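Long-range contacts in demethyldecarbamoylnovobiocin O-methyltransferase (PDB 2WK1), which transfers a methyl group from S-adenosyl-L-methionine to the 4-hydroxyl of the noviose sugar in the penultimate step of novobiocin biosynthesis: residues P107-T113 against T209-M215; Y231-S235 against Y277-T281. One frame throughout, in Å; residues are numbered along the deposited sequence.

Contact 1 is the buried one: strands 109-113 and 210-215 run parallel in the middle of the mixed sheet, and their ends reach the S-adenosyl-L-homocysteine pocket. Contact 2 is only partly buried and lies away from that pocket, where the turn after helix 220-230 meets the end of strand 276-279 near the C-terminus. A backbone ladder, branched aliphatic side chains and one salt bridge hold contact 1; in contact 2 two aromatic rings and a long arginine do the work, with no backbone pairing between the segments. The two touch directly, since S235 OG bonds P107 O and K233 O accepts from L210 N.

Contact 1: residues P107-T113 against T209-M215; sequences PGDLVET and TLAVLRM. With SAH (S-adenosyl-L-homocysteine), chain B; EDO (1,2-ethanediol), chain F.
V111 CG1 packs against L213 CD1 at 3.5 Å, the two side chains side by side, and also meets L210 CD2. Placing CG1 between the backbone N and the carbonyl carbon (chi1 63°) turns this methyl to the leucines, on the face that helix 220-230 covers near L213 and M215. On the other face L110 CD2 lies 3.8 Å from V212 CG2, and V98 of helix 87-103 and M124 of helix 119-130 close over L110. Between these layers runs a parallel ladder: V111 N donates to V212 O, V111 O accepts from R214 N, and T113 N reaches R214 O at 2.9 Å. These are the first and fourth strands of a Rossmann-like methyltransferase sheet, adjacent at its centre. Toward the strand start a beta bulge shifts the register: D109 O takes A211 N at 2.8 Å and, weakly, V212 N. G108, with phi 135°, sits so close to the other strand that a CB there would collide with L210 C and A211 N. At the opposite end E112 and R214 extend side by side, and R214 NH1 meets E112 OE2 at 2.9 Å in a salt bridge, with carboxylate and guanidinium planes 73° apart. R214 makes further salt bridges, NH1 to D216 and NH2 to D243, both predicted magnesium ligands, while E112 OE2 lies 2.7 Å from the amino N of S-adenosyl-L-homocysteine.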
loop_
_atom_site.group_PDB
_atom_site.type_symbol
_atom_site.label_atom_id
_atom_site.label_comp_id
_atom_site.label_asym_id
_atom_site.label_seq_id
_atom_site.Cartn_x
_atom_site.Cartn_y
_atom_site.Cartn_z
ATOM N N PRO A 107 -15.345 23.581 11.519
ATOM C CA PRO A 107 -16.088 23.370 10.274
ATOM C C PRO A 107 -15.227 23.562 9.034
ATOM O O PRO A 107 -14.301 24.400 9.012
ATOM C CB PRO A 107 -17.164 24.451 10.296
ATOM C CG PRO A 107 -16.854 25.331 11.391
ATOM C CD PRO A 107 -15.837 24.740 12.277
ATOM N N GLY A 108 -15.581 22.836 7.981
ATOM C CA GLY A 108 -15.048 23.112 6.667
ATOM C C GLY A 108 -14.590 21.904 5.873
ATOM O O GLY A 108 -14.387 20.803 6.404
ATOM N N ASP A 109 -14.424 22.164 4.577
ATOM C CA ASP A 109 -13.892 21.184 3.662
ATOM C C ASP A 109 -12.362 21.172 3.720
ATOM O O ASP A 109 -11.716 21.953 4.444
ATOM C CB ASP A 109 -14.407 21.467 2.266
ATOM C CG ASP A 109 -15.894 21.147 2.101
ATOM O OD1 ASP A 109 -16.452 20.345 2.909
ATOM O OD2 ASP A 109 -16.474 21.702 1.131
ATOM N N LEU A 110 -11.778 20.242 2.968
ATOM C CA LEU A 110 -10.340 20.092 2.882
ATOM C C LEU A 110 -9.954 20.381 1.428
ATOM O O LEU A 110 -10.688 19.978 0.519
ATOM C CB LEU A 110 -9.945 18.654 3.236
ATOM C CG LEU A 110 -10.474 18.095 4.557
ATOM C CD1 LEU A 110 -10.013 16.656 4.735
ATOM C CD2 LEU A 110 -10.079 18.967 5.727
ATOM N N VAL A 111 -8.838 21.056 1.187
ATOM C CA VAL A 111 -8.389 21.315 -0.172
ATOM C C VAL A 111 -6.899 21.218 -0.302
ATOM O O VAL A 111 -6.181 21.615 0.615
ATOM C CB VAL A 111 -8.882 22.693 -0.657
ATOM C CG1 VAL A 111 -8.315 23.820 0.176
ATOM C CG2 VAL A 111 -8.572 22.897 -2.153
ATOM N N GLU A 112 -6.432 20.705 -1.432
ATOM C CA GLU A 112 -5.059 20.853 -1.850
ATOM C C GLU A 112 -5.008 21.571 -3.173
ATOM O O GLU A 112 -5.736 21.214 -4.111
ATOM C CB GLU A 112 -4.345 19.518 -2.001
ATOM C CG GLU A 112 -2.834 19.770 -2.129
ATOM C CD GLU A 112 -1.979 18.526 -2.252
ATOM O OE1 GLU A 112 -2.431 17.614 -2.953
ATOM O OE2 GLU A 112 -0.853 18.480 -1.661
ATOM N N THR A 113 -4.201 22.621 -3.227
ATOM C CA THR A 113 -3.919 23.355 -4.439
ATOM C C THR A 113 -2.563 22.935 -4.972
ATOM O O THR A 113 -1.534 23.362 -4.473
ATOM C CB THR A 113 -4.026 24.888 -4.246
ATOM O OG1 THR A 113 -3.163 25.315 -3.195
ATOM C CG2 THR A 113 -5.425 25.290 -3.909
ATOM N N THR A 209 -16.487 27.038 3.274
ATOM C CA THR A 209 -15.512 27.168 4.318
ATOM C C THR A 209 -14.563 26.008 4.248
ATOM O O THR A 209 -14.883 24.920 3.761
ATOM C CB THR A 209 -16.305 26.944 6.246
ATOM O OG1 THR A 209 -16.811 25.815 5.989
ATOM C CG2 THR A 209 -17.906 27.435 5.590
ATOM N N LEU A 210 -13.365 26.277 4.762
ATOM C CA LEU A 210 -12.258 25.321 4.742
ATOM C C LEU A 210 -11.734 25.097 6.151
ATOM O O LEU A 210 -11.512 26.046 6.915
ATOM C CB LEU A 210 -11.106 25.857 3.886
ATOM C CG LEU A 210 -11.344 25.892 2.379
ATOM C CD1 LEU A 210 -10.236 26.654 1.690
ATOM C CD2 LEU A 210 -11.527 24.469 1.847
ATOM N N ALA A 211 -11.527 23.834 6.487
ATOM C CA ALA A 211 -10.842 23.460 7.714
ATOM C C ALA A 211 -9.348 23.245 7.510
ATOM O O ALA A 211 -8.554 23.499 8.435
ATOM C CB ALA A 211 -11.510 22.242 8.340
ATOM N N VAL A 212 -8.933 22.771 6.332
ATOM C CA VAL A 212 -7.508 22.629 6.002
ATOM C C VAL A 212 -7.306 23.116 4.579
ATOM O O VAL A 212 -7.982 22.653 3.663
ATOM C CB VAL A 212 -6.986 21.176 6.151
ATOM C CG1 VAL A 212 -5.502 21.115 5.765
ATOM C CG2 VAL A 212 -7.206 20.628 7.574
ATOM N N LEU A 213 -6.360 24.032 4.409
ATOM C CA LEU A 213 -5.910 24.534 3.112
ATOM C C LEU A 213 -4.465 24.119 2.946
ATOM O O LEU A 213 -3.627 24.630 3.646
ATOM C CB LEU A 213 -6.027 26.046 3.096
ATOM C CG LEU A 213 -5.387 26.842 1.966
ATOM C CD1 LEU A 213 -5.837 26.300 0.603
ATOM C CD2 LEU A 213 -5.655 28.348 2.144
ATOM N N ARG A 214 -4.188 23.173 2.048
ATOM C CA ARG A 214 -2.812 22.721 1.774
ATOM C C ARG A 214 -2.382 23.302 0.438
ATOM O O ARG A 214 -3.053 23.116 -0.561
ATOM C CB ARG A 214 -2.676 21.213 1.794
ATOM C CG ARG A 214 -1.214 20.790 1.650
ATOM C CD ARG A 214 -0.985 19.276 1.786
ATOM N NE ARG A 214 0.384 19.049 2.209
ATOM C CZ ARG A 214 1.445 19.191 1.416
ATOM N NH1 ARG A 214 1.285 19.300 0.108
ATOM N NH2 ARG A 214 2.650 19.186 1.934
ATOM N N MET A 215 -1.285 24.034 0.444
ATOM C CA MET A 215 -0.785 24.744 -0.722
ATOM C C MET A 215 0.486 24.088 -1.208
ATOM O O MET A 215 1.460 23.979 -0.443
ATOM C CB MET A 215 -0.537 26.208 -0.372
ATOM C CG MET A 215 -1.743 26.902 0.266
ATOM S SD MET A 215 -1.558 28.672 0.298
ATOM C CE MET A 215 -0.062 28.789 1.202
HETATM N N SAH B . 0.985 17.909 -3.585
HETATM C CA SAH B . 1.594 17.010 -4.623
HETATM C CB SAH B . 2.734 17.735 -5.342
HETATM C CG SAH B . 2.280 18.942 -6.152
HETATM S SD SAH B . 3.392 19.271 -7.525
HETATM C C SAH B . 1.973 15.686 -4.020
HETATM O O SAH B . 2.828 14.978 -4.566
HETATM O OXT SAH B . 1.357 15.281 -3.043
HETATM C "C5'" SAH B . 2.827 20.899 -8.055
HETATM C "C4'" SAH B . 1.422 20.857 -8.697
HETATM O "O4'" SAH B . 0.920 22.214 -8.771
HETATM C "C3'" SAH B . 1.371 20.262 -10.104
HETATM O "O3'" SAH B . 0.429 19.178 -10.197
HETATM C "C2'" SAH B . 0.962 21.471 -10.973
HETATM O "O2'" SAH B . 0.161 21.153 -12.113
HETATM C "C1'" SAH B . 0.189 22.359 -9.993
HETATM N N9 SAH B . 0.177 23.800 -10.257
HETATM C C8 SAH B . 1.177 24.661 -9.936
HETATM N N7 SAH B . 0.804 25.940 -10.187
HETATM C C5 SAH B . -0.469 25.886 -10.652
HETATM C C6 SAH B . -1.457 26.860 -11.044
HETATM N N6 SAH B . -1.163 28.149 -11.029
HETATM N N1 SAH B . -2.663 26.419 -11.420
HETATM C C2 SAH B . -2.985 25.112 -11.398
HETATM N N3 SAH B . -2.135 24.139 -11.052
HETATM C C4 SAH B . -0.897 24.500 -10.656
HETATM C C1 EDO F . 2.511 26.921 -1.699
HETATM O O1 EDO F . 1.811 26.977 -2.997
HETATM C C2 EDO F . 4.043 26.770 -1.762
HETATM O O2 EDO F . 4.420 25.398 -1.490
HETATM O O HOH W 1 -17.671 24.227 1.599
#

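Contact 2: residues Y231-S235 against Y277-T281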
loop_
_atom_site.group_PDB
_atom_site.type_symbol
_atom_site.label_atom_id
_atom_site.label_comp_id
_atom_site.label_asym_id
_atom_site.label_seq_id
_atom_site.Cartn_x
_atom_site.Cartn_y
_atom_site.Cartn_z
ATOM N N TYR A 231 -7.726 31.775 1.577
ATOM C CA TYR A 231 -7.518 32.017 3.000
ATOM C C TYR A 231 -8.742 32.611 3.719
ATOM O O TYR A 231 -9.063 32.193 4.837
ATOM C CB TYR A 231 -6.289 32.871 3.275
ATOM C CG TYR A 231 -6.059 33.004 4.755
ATOM C CD1 TYR A 231 -5.601 31.912 5.474
ATOM C CD2 TYR A 231 -6.369 34.170 5.453
ATOM C CE1 TYR A 231 -5.395 31.959 6.818
ATOM C CE2 TYR A 231 -6.134 34.223 6.851
ATOM C CZ TYR A 231 -5.647 33.088 7.501
ATOM O OH TYR A 231 -5.336 33.009 8.859
ATOM N N PRO A 232 -9.487 33.508 3.052
ATOM C CA PRO A 232 -10.667 34.031 3.740
ATOM C C PRO A 232 -11.728 32.983 4.097
ATOM O O PRO A 232 -12.609 33.268 4.906
ATOM C CB PRO A 232 -11.231 35.048 2.738
ATOM C CG PRO A 232 -10.072 35.499 1.966
ATOM C CD PRO A 232 -9.210 34.258 1.821
ATOM N N LYS A 233 -11.661 31.801 3.479
ATOM C CA LYS A 233 -12.589 30.705 3.761
ATOM C C LYS A 233 -12.170 29.841 4.945
ATOM O O LYS A 233 -12.958 29.022 5.413
ATOM C CB LYS A 233 -12.698 29.802 2.540
ATOM C CG LYS A 233 -13.189 30.513 1.316
ATOM C CD LYS A 233 -13.369 29.545 0.155
ATOM C CE LYS A 233 -13.616 30.240 -1.171
ATOM N NZ LYS A 233 -14.903 30.994 -1.148
ATOM N N VAL A 234 -10.933 30.006 5.432
ATOM C CA VAL A 234 -10.407 29.132 6.473
ATOM C C VAL A 234 -11.023 29.483 7.829
ATOM O O VAL A 234 -10.953 30.640 8.303
ATOM C CB VAL A 234 -8.858 29.173 6.530
ATOM C CG1 VAL A 234 -8.326 28.333 7.691
ATOM C CG2 VAL A 234 -8.286 28.639 5.231
ATOM N N SER A 235 -11.637 28.484 8.454
ATOM C CA SER A 235 -12.258 28.651 9.747
ATOM C C SER A 235 -11.238 28.919 10.852
ATOM O O SER A 235 -10.102 28.474 10.810
ATOM C CB SER A 235 -12.986 27.365 10.121
ATOM O OG SER A 235 -14.001 27.101 9.189
ATOM N N TYR A 277 3.452 25.211 8.598
ATOM C CA TYR A 277 2.025 25.383 8.676
ATOM C C TYR A 277 1.663 26.358 9.766
ATOM O O TYR A 277 2.475 26.631 10.648
ATOM C CB TYR A 277 1.301 24.025 8.866
ATOM C CG TYR A 277 1.449 23.385 10.211
ATOM C CD1 TYR A 277 2.627 22.817 10.624
ATOM C CD2 TYR A 277 0.372 23.297 11.051
ATOM C CE1 TYR A 277 2.739 22.218 11.867
ATOM C CE2 TYR A 277 0.474 22.685 12.287
ATOM C CZ TYR A 277 1.679 22.169 12.696
ATOM O OH TYR A 277 1.769 21.557 13.936
ATOM N N TRP A 278 0.441 26.855 9.741
ATOM C CA TRP A 278 -0.087 27.603 10.859
ATOM C C TRP A 278 -1.530 27.261 11.102
ATOM O O TRP A 278 -2.230 26.762 10.227
ATOM C CB TRP A 278 0.099 29.119 10.671
ATOM C CG TRP A 278 -0.837 29.898 9.769
ATOM C CD1 TRP A 278 -1.976 30.555 10.150
ATOM C CD2 TRP A 278 -0.610 30.283 8.400
ATOM N NE1 TRP A 278 -2.505 31.256 9.093
ATOM C CE2 TRP A 278 -1.681 31.123 8.012
ATOM C CE3 TRP A 278 0.361 29.954 7.450
ATOM C CZ2 TRP A 278 -1.774 31.665 6.739
ATOM C CZ3 TRP A 278 0.267 30.516 6.193
ATOM C CH2 TRP A 278 -0.782 31.356 5.846
ATOM N N GLN A 279 -1.983 27.590 12.306
ATOM C CA GLN A 279 -3.362 27.450 12.707
ATOM C C GLN A 279 -3.950 28.826 12.832
ATOM O O GLN A 279 -3.367 29.691 13.464
ATOM C CB GLN A 279 -3.509 26.722 14.038
ATOM C CG GLN A 279 -4.941 26.474 14.412
ATOM C CD GLN A 279 -5.081 25.676 15.679
ATOM O OE1 GLN A 279 -4.297 25.840 16.622
ATOM N NE2 GLN A 279 -6.098 24.817 15.728
ATOM N N ARG A 280 -5.104 29.037 12.227
ATOM C CA ARG A 280 -5.772 30.309 12.361
ATOM C C ARG A 280 -6.463 30.436 13.716
ATOM O O ARG A 280 -7.260 29.587 14.105
ATOM C CB ARG A 280 -7.059 30.432 11.153
ATOM C CG ARG A 280 -7.616 31.837 11.382
ATOM C CD ARG A 280 -8.789 31.987 10.526
ATOM N NE ARG A 280 -9.549 33.234 10.941
ATOM C CZ ARG A 280 -10.860 33.420 10.673
ATOM N NH1 ARG A 280 -11.739 32.732 10.086
ATOM N NH2 ARG A 280 -11.327 34.750 11.220
ATOM N N THR A 281 -6.168 31.510 14.446
ATOM C CA THR A 281 -6.812 31.698 15.738
ATOM C C THR A 281 -7.699 32.927 15.770
ATOM O O THR A 281 -8.436 33.113 16.754
ATOM C CB THR A 281 -5.774 31.790 16.851
ATOM O OG1 THR A 281 -4.956 32.937 16.623
ATOM C CG2 THR A 281 -4.925 30.508 16.927
#
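Y231 lays the CE1 side of its ring against the six-membered ring of W278, CE1 coming within 3.6 Å of CZ2. The planes are inclined at 46° with centroids 5.7 Å apart, so the pair is oblique, neither stacked nor T-shaped. With CG anti to the backbone N (chi1 -176°), the tyrosine reaches across to the indole and brings its hydroxyl to the edge, in the plane of that ring. W278 NE1 points almost straight at Y231 OH, but at 3.3 Å the hydrogen bond is weak. The same hydroxyl lies 3.6 Å from R280 CG, so the arginine stem crosses the end of the tyrosine. R280 is modelled in two conformers; in the one described it runs extended to NE, its CD passing 3.4 Å from V234 O. There R280 NH1 donates to V234 O at 2.9 Å, lying in the carbonyl plane, while the oxygen sits 17° out of the guanidinium plane; with a second conformer present, this grip is less certain. The other branch, NH2, makes a salt bridge with the C-terminal carboxylate of R282. Closer to the backbone, R280 CB packs 3.6 Å from S235 O, and V234 CG1 approaches the same carbon. A cation-pi contact with R259 of helix 249-261 adds a second partner to W278. The 3-10 turn 231-233 follows helix 220-230 and leads into the short strand 234-235, V234 packing on L213 of strand 210-215; strand 238-242 lies next to strand 276-279, its V240 touching both Y231 and W278.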